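Local coordinates for hypothetical protein (Exiguobacterium sibiricum, PDB 2HKV) that is of unknown function but belongs to the DinB superfamily of helical-bundle proteins and carries a histidine-bound nickel ion, possibly acquired during purification, at the interface of chains A and B. Sequence-based numbering; all coordinates share one arbitrary frame. Chains: chain A/B, Hypothetical protein.

The interface of chains A and B. Residues chain A 112-113, 115-116, 119-120; chain B 4-5, 8-9, 11-12.
A:Asp112 holds CG anti to the backbone N (chi1 -161°), so its carboxylate points from the loop before helix 114-138 toward helix 4-26 of chain B. In B:His12, CG lies instead beside the backbone N, anti to the carbonyl carbon (chi1 -68°), and the two side chains meet tip to tip. The imidazole NE2 of B:His12 donates to the syn lone pair of A:Asp112 OD2 at 2.8 Å, a fairly straight bond lying in the ring plane, with carboxylate and ring nearly coplanar. B:Arg11, extended from CG to NE, lays its guanidinium over the flat carboxylate, the planes 17° apart; its NH1 forms a long salt bridge with A:Asp112 OD1 at 3.3 Å. The carboxylate may favour a protonated B:His12, while B:Arg11 would work against it. Within chain A, the backbone N of A:Ser113 donates a hydrogen bond to A:Asp112 OD1 (2.8 Å) from above the carboxylate plane and probably helps fix its rotation. An alanine here in place of A:Asp112 removes the acceptor of B:His12 NE2 and the stacked counter-charge of B:Arg11, and would probably loosen this part of the interface. A:Glu120 CA lies over the rim of one imidazole face and its CB touches B:His12 CE1 at 3.6 Å, while B:Arg11 CG lies toward the rim of the opposite face. Beside this polar cluster, A:Leu119 inserts its CD2 methyl against the backbone of B:Ala8 and against B:His12 CB. The same A:Leu119 CD2 meets B:Leu9 CD2 at 3.6 Å. The B:Ala8 methyl, CB, faces A:Gly116 CA at 3.9 Å, small residues that probably allow the helices to approach here. Toward the start of helix 4-26, water joins the chains: one molecule links A:Ser113 OG to B:Asp4 O, and another connects A:Thr115 N and OG1 to B:Asp4 OD2. Repeated by two-fold symmetry, this patch joins helices of the two copies and probably helps hold a dimer together.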
loop_
_atom_site.group_PDB
_atom_site.type_symbol
_atom_site.label_atom_id
_atom_site.label_comp_id
_atom_site.label_asym_id
_atom_site.label_seq_id
_atom_site.Cartn_x
_atom_site.Cartn_y
_atom_site.Cartn_z
ATOM N N ASP A 112 3.390 -16.983 -8.223
ATOM C CA ASP A 112 4.093 -15.707 -8.511
ATOM C C ASP A 112 5.566 -15.983 -8.350
ATOM O O ASP A 112 5.960 -16.971 -7.715
ATOM C CB ASP A 112 3.614 -14.590 -7.563
ATOM C CG ASP A 112 3.920 -13.153 -8.074
ATOM O OD1 ASP A 112 4.617 -12.993 -9.127
ATOM O OD2 ASP A 112 3.416 -12.225 -7.369
ATOM N N SER A 113 6.379 -15.136 -8.976
ATOM C CA SER A 113 7.829 -15.191 -8.857
ATOM C C SER A 113 8.296 -14.758 -7.477
ATOM O O SER A 113 7.520 -14.209 -6.714
ATOM C CB SER A 113 8.452 -14.272 -9.891
ATOM O OG SER A 113 8.135 -12.927 -9.629
ATOM N N THR A 115 10.363 -12.350 -6.969
ATOM C CA THR A 115 10.294 -10.876 -7.007
ATOM C C THR A 115 8.860 -10.371 -6.834
ATOM O O THR A 115 8.595 -9.400 -6.118
ATOM C CB THR A 115 10.928 -10.341 -8.318
ATOM O OG1 THR A 115 12.228 -10.929 -8.428
ATOM C CG2 THR A 115 11.080 -8.980 -8.242
ATOM N N GLY A 116 7.903 -11.041 -7.463
ATOM C CA GLY A 116 6.501 -10.726 -7.246
ATOM C C GLY A 116 6.009 -10.910 -5.825
ATOM O O GLY A 116 5.328 -10.042 -5.305
ATOM N N LEU A 119 7.353 -8.084 -3.707
ATOM C CA LEU A 119 6.526 -6.889 -3.924
ATOM C C LEU A 119 5.127 -7.040 -3.288
ATOM O O LEU A 119 4.594 -6.062 -2.708
ATOM C CB LEU A 119 6.403 -6.549 -5.412
ATOM C CG LEU A 119 5.462 -5.398 -5.824
ATOM C CD1 LEU A 119 5.829 -4.089 -5.111
ATOM C CD2 LEU A 119 5.515 -5.259 -7.359
ATOM N N GLU A 120 4.513 -8.232 -3.355
ATOM C CA GLU A 120 3.190 -8.438 -2.787
ATOM C C GLU A 120 3.194 -8.148 -1.304
ATOM O O GLU A 120 2.269 -7.527 -0.800
ATOM C CB GLU A 120 2.710 -9.867 -3.052
ATOM C CG GLU A 120 1.257 -10.196 -2.646
ATOM C CD GLU A 120 1.051 -10.326 -1.126
ATOM O OE1 GLU A 120 2.009 -10.727 -0.436
ATOM O OE2 GLU A 120 -0.054 -10.053 -0.601
ATOM N N ASP B 4 12.170 -9.271 -14.325
ATOM C CA ASP B 4 11.313 -9.838 -13.300
ATOM C C ASP B 4 10.672 -8.756 -12.399
ATOM O O ASP B 4 9.484 -8.865 -12.046
ATOM C CB ASP B 4 12.082 -10.892 -12.501
ATOM C CG ASP B 4 11.973 -12.293 -13.139
ATOM O OD1 ASP B 4 11.912 -12.362 -14.385
ATOM O OD2 ASP B 4 11.899 -13.308 -12.393
ATOM N N TRP B 5 11.403 -7.686 -12.090
ATOM C CA TRP B 5 10.798 -6.588 -11.315
ATOM C C TRP B 5 9.765 -5.822 -12.136
ATOM O O TRP B 5 8.737 -5.421 -11.606
ATOM C CB TRP B 5 11.856 -5.635 -10.722
ATOM C CG TRP B 5 12.611 -4.770 -11.707
ATOM C CD1 TRP B 5 13.801 -5.043 -12.307
ATOM C CD2 TRP B 5 12.235 -3.474 -12.154
ATOM N NE1 TRP B 5 14.179 -4.015 -13.159
ATOM C CE2 TRP B 5 13.235 -3.022 -13.044
ATOM C CE3 TRP B 5 11.139 -2.638 -11.885
ATOM C CZ2 TRP B 5 13.172 -1.756 -13.673
ATOM C CZ3 TRP B 5 11.070 -1.411 -12.508
ATOM C CH2 TRP B 5 12.089 -0.972 -13.387
ATOM N N ALA B 8 6.674 -7.864 -12.124
ATOM C CA ALA B 8 6.057 -7.810 -10.784
ATOM C C ALA B 8 5.261 -6.524 -10.617
ATOM O O ALA B 8 4.113 -6.515 -10.159
ATOM C CB ALA B 8 7.096 -7.852 -9.779
ATOM N N LEU B 9 5.877 -5.413 -11.019
ATOM C CA LEU B 9 5.176 -4.147 -10.947
ATOM C C LEU B 9 3.948 -4.118 -11.859
ATOM O O LEU B 9 2.917 -3.637 -11.426
ATOM C CB LEU B 9 6.087 -2.949 -11.187
ATOM C CG LEU B 9 7.009 -2.507 -10.053
ATOM C CD1 LEU B 9 8.077 -1.488 -10.545
ATOM C CD2 LEU B 9 6.188 -2.011 -8.851
ATOM N N ARG B 11 2.144 -6.542 -12.814
ATOM C CA ARG B 11 1.125 -7.430 -12.180
ATOM C C ARG B 11 0.400 -6.741 -11.011
ATOM O O ARG B 11 -0.828 -6.631 -10.993
ATOM C CB ARG B 11 1.787 -8.726 -11.731
ATOM C CG ARG B 11 0.884 -9.680 -10.961
ATOM C CD ARG B 11 1.501 -11.029 -10.777
ATOM N NE ARG B 11 0.665 -11.894 -9.926
ATOM C CZ ARG B 11 0.801 -13.222 -9.852
ATOM N NH1 ARG B 11 1.711 -13.837 -10.544
ATOM N NH2 ARG B 11 -0.023 -13.928 -9.069
ATOM N N HIS B 12 1.180 -6.303 -10.032
ATOM C CA HIS B 12 0.657 -5.803 -8.773
ATOM C C HIS B 12 0.113 -4.406 -8.890
ATOM O O HIS B 12 -0.937 -4.086 -8.294
ATOM C CB HIS B 12 1.707 -5.991 -7.643
ATOM C CG HIS B 12 1.943 -7.429 -7.307
ATOM N ND1 HIS B 12 1.086 -8.147 -6.475
ATOM C CD2 HIS B 12 2.875 -8.311 -7.733
ATOM C CE1 HIS B 12 1.484 -9.408 -6.437
ATOM N NE2 HIS B 12 2.550 -9.546 -7.200
HETATM O O HOH W 1 8.043 -11.191 -11.774
HETATM O O HOH W 2 11.681 -13.341 -9.562
#